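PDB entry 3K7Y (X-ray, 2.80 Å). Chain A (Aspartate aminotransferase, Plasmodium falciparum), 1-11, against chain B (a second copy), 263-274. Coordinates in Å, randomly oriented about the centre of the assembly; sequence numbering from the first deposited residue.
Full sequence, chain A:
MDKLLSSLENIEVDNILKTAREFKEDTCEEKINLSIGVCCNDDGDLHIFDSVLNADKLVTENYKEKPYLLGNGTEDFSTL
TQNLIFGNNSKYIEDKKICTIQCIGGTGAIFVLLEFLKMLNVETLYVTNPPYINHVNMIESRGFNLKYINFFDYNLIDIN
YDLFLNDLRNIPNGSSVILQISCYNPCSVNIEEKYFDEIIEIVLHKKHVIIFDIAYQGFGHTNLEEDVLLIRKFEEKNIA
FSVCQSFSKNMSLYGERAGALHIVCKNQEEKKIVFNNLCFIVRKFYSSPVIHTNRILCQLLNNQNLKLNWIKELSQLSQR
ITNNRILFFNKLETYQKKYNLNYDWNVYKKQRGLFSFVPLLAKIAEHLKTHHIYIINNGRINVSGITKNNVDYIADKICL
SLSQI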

# COMPACT_ATOMS: atom_id res chain seq x y z
N MET A 1 -25.79 -15.51 -3.22
CA MET A 1 -25.33 -16.18 -1.97
C MET A 1 -23.90 -16.73 -2.17
O MET A 1 -23.70 -17.69 -2.94
N ASP A 2 -22.92 -16.10 -1.50
CA ASP A 2 -21.52 -16.55 -1.50
C ASP A 2 -21.41 -18.00 -1.00
O ASP A 2 -21.76 -18.31 0.15
N LYS A 3 -20.93 -18.87 -1.88
CA LYS A 3 -20.69 -20.26 -1.55
C LYS A 3 -19.20 -20.54 -1.62
O LYS A 3 -18.71 -21.47 -0.97
N LEU A 4 -18.48 -19.73 -2.40
CA LEU A 4 -17.04 -19.87 -2.63
C LEU A 4 -16.28 -20.32 -1.39
O LEU A 4 -15.34 -21.13 -1.48
N LEU A 5 -16.72 -19.80 -0.25
CA LEU A 5 -16.12 -20.06 1.07
C LEU A 5 -16.27 -21.52 1.52
O LEU A 5 -15.92 -21.87 2.66
N SER A 6 -16.78 -22.37 0.63
CA SER A 6 -16.89 -23.80 0.90
C SER A 6 -15.52 -24.48 0.93
O SER A 6 -15.23 -25.22 1.86
N SER A 7 -14.67 -24.20 -0.06
CA SER A 7 -13.32 -24.79 -0.07
C SER A 7 -12.32 -24.07 0.86
O SER A 7 -11.11 -24.31 0.80
N LEU A 8 -12.83 -23.21 1.75
CA LEU A 8 -11.97 -22.35 2.54
C LEU A 8 -11.42 -22.94 3.83
O LEU A 8 -12.13 -23.04 4.84
N GLU A 9 -10.14 -23.29 3.77
CA GLU A 9 -9.37 -23.78 4.91
C GLU A 9 -8.69 -22.62 5.60
O GLU A 9 -8.56 -21.54 5.03
N ASN A 10 -8.26 -22.86 6.83
CA ASN A 10 -7.42 -21.90 7.53
C ASN A 10 -5.93 -22.23 7.35
O ASN A 10 -5.58 -23.38 7.06
N ILE A 11 -5.06 -21.24 7.52
CA ILE A 11 -3.63 -21.38 7.20
C ILE A 11 -2.68 -21.23 8.37
O ILE A 11 -2.85 -20.37 9.24
N ILE B 263 -16.55 -7.99 3.24
CA ILE B 263 -17.03 -9.30 2.78
C ILE B 263 -18.06 -9.84 3.76
O ILE B 263 -17.79 -9.93 4.96
N VAL B 264 -19.22 -10.20 3.24
CA VAL B 264 -20.34 -10.66 4.05
C VAL B 264 -20.25 -12.17 4.23
O VAL B 264 -20.18 -12.91 3.24
N CYS B 265 -20.25 -12.62 5.48
CA CYS B 265 -20.02 -14.04 5.81
C CYS B 265 -21.22 -14.74 6.46
O CYS B 265 -21.98 -14.14 7.21
N LYS B 266 -21.36 -16.04 6.16
CA LYS B 266 -22.44 -16.87 6.71
C LYS B 266 -22.54 -16.83 8.25
O LYS B 266 -23.62 -16.54 8.80
N ASN B 267 -21.44 -17.11 8.94
CA ASN B 267 -21.45 -17.09 10.41
C ASN B 267 -20.23 -16.40 11.03
O ASN B 267 -19.25 -16.10 10.35
N GLN B 268 -20.33 -16.15 12.33
CA GLN B 268 -19.27 -15.53 13.13
C GLN B 268 -17.94 -16.31 13.03
O GLN B 268 -16.90 -15.84 13.50
N GLU B 269 -17.98 -17.49 12.40
CA GLU B 269 -16.84 -18.40 12.33
C GLU B 269 -16.23 -18.50 10.93
O GLU B 269 -15.12 -19.00 10.77
N GLU B 270 -16.96 -18.05 9.91
CA GLU B 270 -16.41 -17.86 8.57
C GLU B 270 -15.64 -16.54 8.55
O GLU B 270 -14.55 -16.46 7.97
N LYS B 271 -16.22 -15.52 9.17
CA LYS B 271 -15.53 -14.25 9.42
C LYS B 271 -14.07 -14.54 9.85
O LYS B 271 -13.13 -14.08 9.18
N LYS B 272 -13.89 -15.34 10.91
CA LYS B 272 -12.55 -15.66 11.45
C LYS B 272 -11.59 -16.24 10.43
O LYS B 272 -10.43 -15.89 10.43
N ILE B 273 -12.07 -17.14 9.57
CA ILE B 273 -11.25 -17.74 8.51
C ILE B 273 -10.85 -16.71 7.43
O ILE B 273 -9.68 -16.41 7.27
N VAL B 274 -11.83 -16.18 6.71
CA VAL B 274 -11.59 -15.19 5.66
C VAL B 274 -10.55 -14.17 6.13
O VAL B 274 -9.64 -13.77 5.38

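The N-terminal segment of chain A lies along the start of a helix in chain B, and the two stretches together bury 441 Å². No hydrogen bond crosses between them. The contact is mainly apolar, and the side-chain hydrogen bonds described here lie within each chain.

Apolar packing comes first. Leu5(A), Leu8(A), Glu270(B) and Ile273(B) all direct CA-to-CB toward the other stretch. Leu5(A) sits in the short 3-10 turn, with chi1 m and chi2 t. Its CD1 lies 4.4 Å from CG2 of Val274(B). Leu8(A) follows the turn. Its chi1 is between wells at -97°, and chi2 is t. Its CD1 is 4.3 Å from the same CG2 of Val274(B), so this one methyl meets both leucines. Val274(B) has chi1 t and is buried; its CA-to-CB bond runs sideways to chain A.

Ile273(B) is covered most, with 91 Å² under the other stretch. Its rotamer is m, t. CG2 of Ile273(B) lies 4.3 Å from CB of Leu8(A). The remaining contacts of Ile273(B) reach the extended chain beyond the turn. Its CD1 is 3.6 Å from O of Leu8(A), and its CG2 is 3.9 Å from O of Glu9(A). Asn10(A), chi1 t, adds its CB at 4.4 Å from CG1 of Ile273(B). The backbones come close here: CA of Asn10(A) and CA of Ile273(B) are 5.7 Å apart.

Some contacts set polar atoms against carbon. OE2 of Glu270(B) is 2.9 Å from CD1 of Leu5(A), a very tight approach for a carboxylate and a methyl. The chi1 of Glu270(B) is off a well at -103°, and chi2 is t. The same OE2 accepts a weak hydrogen bond from N of Lys266(B) at 3.4 Å. O of Asp2(A) is 4.2 Å from CD of Lys266(B), whose aliphatic chain thus brushes the start of chain A. The CA-to-CB bond of Asp2(A), chi1 m, is directed toward chain B, and the residue is buried. A separate case is OD2 of Asp2(A), 4.2 Å from O of Val264(B), a pair of oxygens with no hydrogen bond between them.

Other polar bonds stay within each chain. Ser6(A) has its CA-to-CB bond directed away from chain B. Its OG, chi1 p, donates to O of Lys3(A) at 2.7 Å and supports the turn. OD1 of Asn10(A) accepts from N of Ile11(A) at 2.8 Å. In chain B, Asn267(B), chi1 p, caps the helix. Its OD1 accepts from N of Glu269(B) at 3.0 Å and, weakly, from N of Glu270(B) at 2.7 Å.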

# COMPACT_ATOMS: atom_id res chain seq x y z
CB MET A 1 -26.29 -17.33 -1.60
CG MET A 1 -26.81 -17.33 -0.15
SD MET A 1 -28.37 -16.39 0.07
CE MET A 1 -29.02 -17.09 1.61
CB ASP A 2 -20.63 -15.65 -0.61
CG ASP A 2 -20.12 -14.40 -1.33
OD1 ASP A 2 -20.62 -14.07 -2.42
OD2 ASP A 2 -19.21 -13.73 -0.78
CB LYS A 3 -21.49 -21.18 -2.49
CG LYS A 3 -21.02 -22.63 -2.63
CD LYS A 3 -19.85 -22.78 -3.62
CE LYS A 3 -20.27 -22.50 -5.06
NZ LYS A 3 -19.12 -22.14 -5.93
CB LEU A 4 -16.45 -18.54 -3.10
CG LEU A 4 -17.29 -17.70 -4.05
CD1 LEU A 4 -16.60 -16.37 -4.30
CD2 LEU A 4 -17.57 -18.44 -5.35
CB LEU A 5 -16.71 -19.07 2.09
CG LEU A 5 -16.98 -17.66 1.55
CD1 LEU A 5 -17.54 -16.73 2.61
CD2 LEU A 5 -15.75 -17.03 0.92
CB SER A 6 -17.87 -24.48 -0.07
OG SER A 6 -17.73 -23.99 -1.39
CB SER A 7 -12.77 -24.90 -1.51
OG SER A 7 -12.49 -23.62 -2.05
CB LEU A 8 -12.59 -20.96 2.75
CG LEU A 8 -12.09 -19.90 1.76
CD1 LEU A 8 -12.68 -18.55 2.11
CD2 LEU A 8 -10.56 -19.80 1.70
CB GLU A 9 -8.30 -24.77 4.43
CG GLU A 9 -8.69 -26.24 4.52
CD GLU A 9 -8.68 -26.79 5.95
OE1 GLU A 9 -7.91 -26.29 6.80
OE2 GLU A 9 -9.45 -27.74 6.22
CB ASN A 10 -7.81 -21.83 9.00
CG ASN A 10 -7.51 -20.48 9.61
OD1 ASN A 10 -6.84 -19.65 9.01
ND2 ASN A 10 -8.02 -20.24 10.82
CB ILE A 11 -3.15 -20.38 6.11
CG1 ILE A 11 -3.92 -19.04 6.20
CG2 ILE A 11 -3.17 -21.03 4.73
CD1 ILE A 11 -5.34 -19.06 5.65
CB ILE B 263 -15.89 -10.33 2.58
CG1 ILE B 263 -14.92 -9.84 1.50
CG2 ILE B 263 -16.47 -11.70 2.20
CD1 ILE B 263 -13.68 -10.64 1.40
CB VAL B 264 -21.71 -10.21 3.44
CG1 VAL B 264 -22.87 -10.98 4.05
CG2 VAL B 264 -21.93 -8.70 3.63
CB CYS B 265 -18.79 -14.17 6.72
SG CYS B 265 -17.27 -13.50 6.04
CB LYS B 266 -22.29 -18.32 6.21
CG LYS B 266 -22.66 -18.52 4.73
CD LYS B 266 -21.99 -19.76 4.09
CE LYS B 266 -21.91 -21.00 5.03
NZ LYS B 266 -23.22 -21.50 5.56
CB ASN B 267 -21.63 -18.50 10.98
CG ASN B 267 -20.59 -19.49 10.48
OD1 ASN B 267 -19.41 -19.18 10.39
ND2 ASN B 267 -21.04 -20.70 10.14
CB GLN B 268 -19.72 -15.44 14.59
CG GLN B 268 -21.25 -15.28 14.80
CD GLN B 268 -21.75 -15.77 16.17
OE1 GLN B 268 -21.31 -16.81 16.67
NE2 GLN B 268 -22.68 -15.03 16.76
CB GLU B 269 -17.23 -19.80 12.81
CG GLU B 269 -17.76 -19.87 14.26
CD GLU B 269 -19.26 -19.56 14.41
OE1 GLU B 269 -19.65 -18.97 15.44
OE2 GLU B 269 -20.05 -19.92 13.50
CB GLU B 270 -17.49 -17.86 7.50
CG GLU B 270 -17.59 -19.14 6.69
CD GLU B 270 -18.40 -18.97 5.40
OE1 GLU B 270 -18.69 -20.00 4.75
OE2 GLU B 270 -18.75 -17.82 5.04
CB LYS B 271 -16.30 -13.43 10.47
CG LYS B 271 -16.09 -11.91 10.45
CD LYS B 271 -15.06 -11.44 11.46
CE LYS B 271 -15.62 -11.40 12.89
NZ LYS B 271 -16.37 -10.15 13.19
CB LYS B 272 -12.63 -16.61 12.65
CG LYS B 272 -12.66 -15.92 14.04
CD LYS B 272 -11.67 -16.58 15.04
CE LYS B 272 -12.16 -16.49 16.48
NZ LYS B 272 -13.04 -17.64 16.83
CB ILE B 273 -11.95 -18.96 7.84
CG1 ILE B 273 -11.87 -20.21 8.71
CG2 ILE B 273 -11.33 -19.25 6.47
CD1 ILE B 273 -12.51 -21.47 8.08
CB VAL B 274 -12.90 -14.49 5.23
CG1 VAL B 274 -12.65 -13.60 4.05
CG2 VAL B 274 -13.93 -15.52 4.84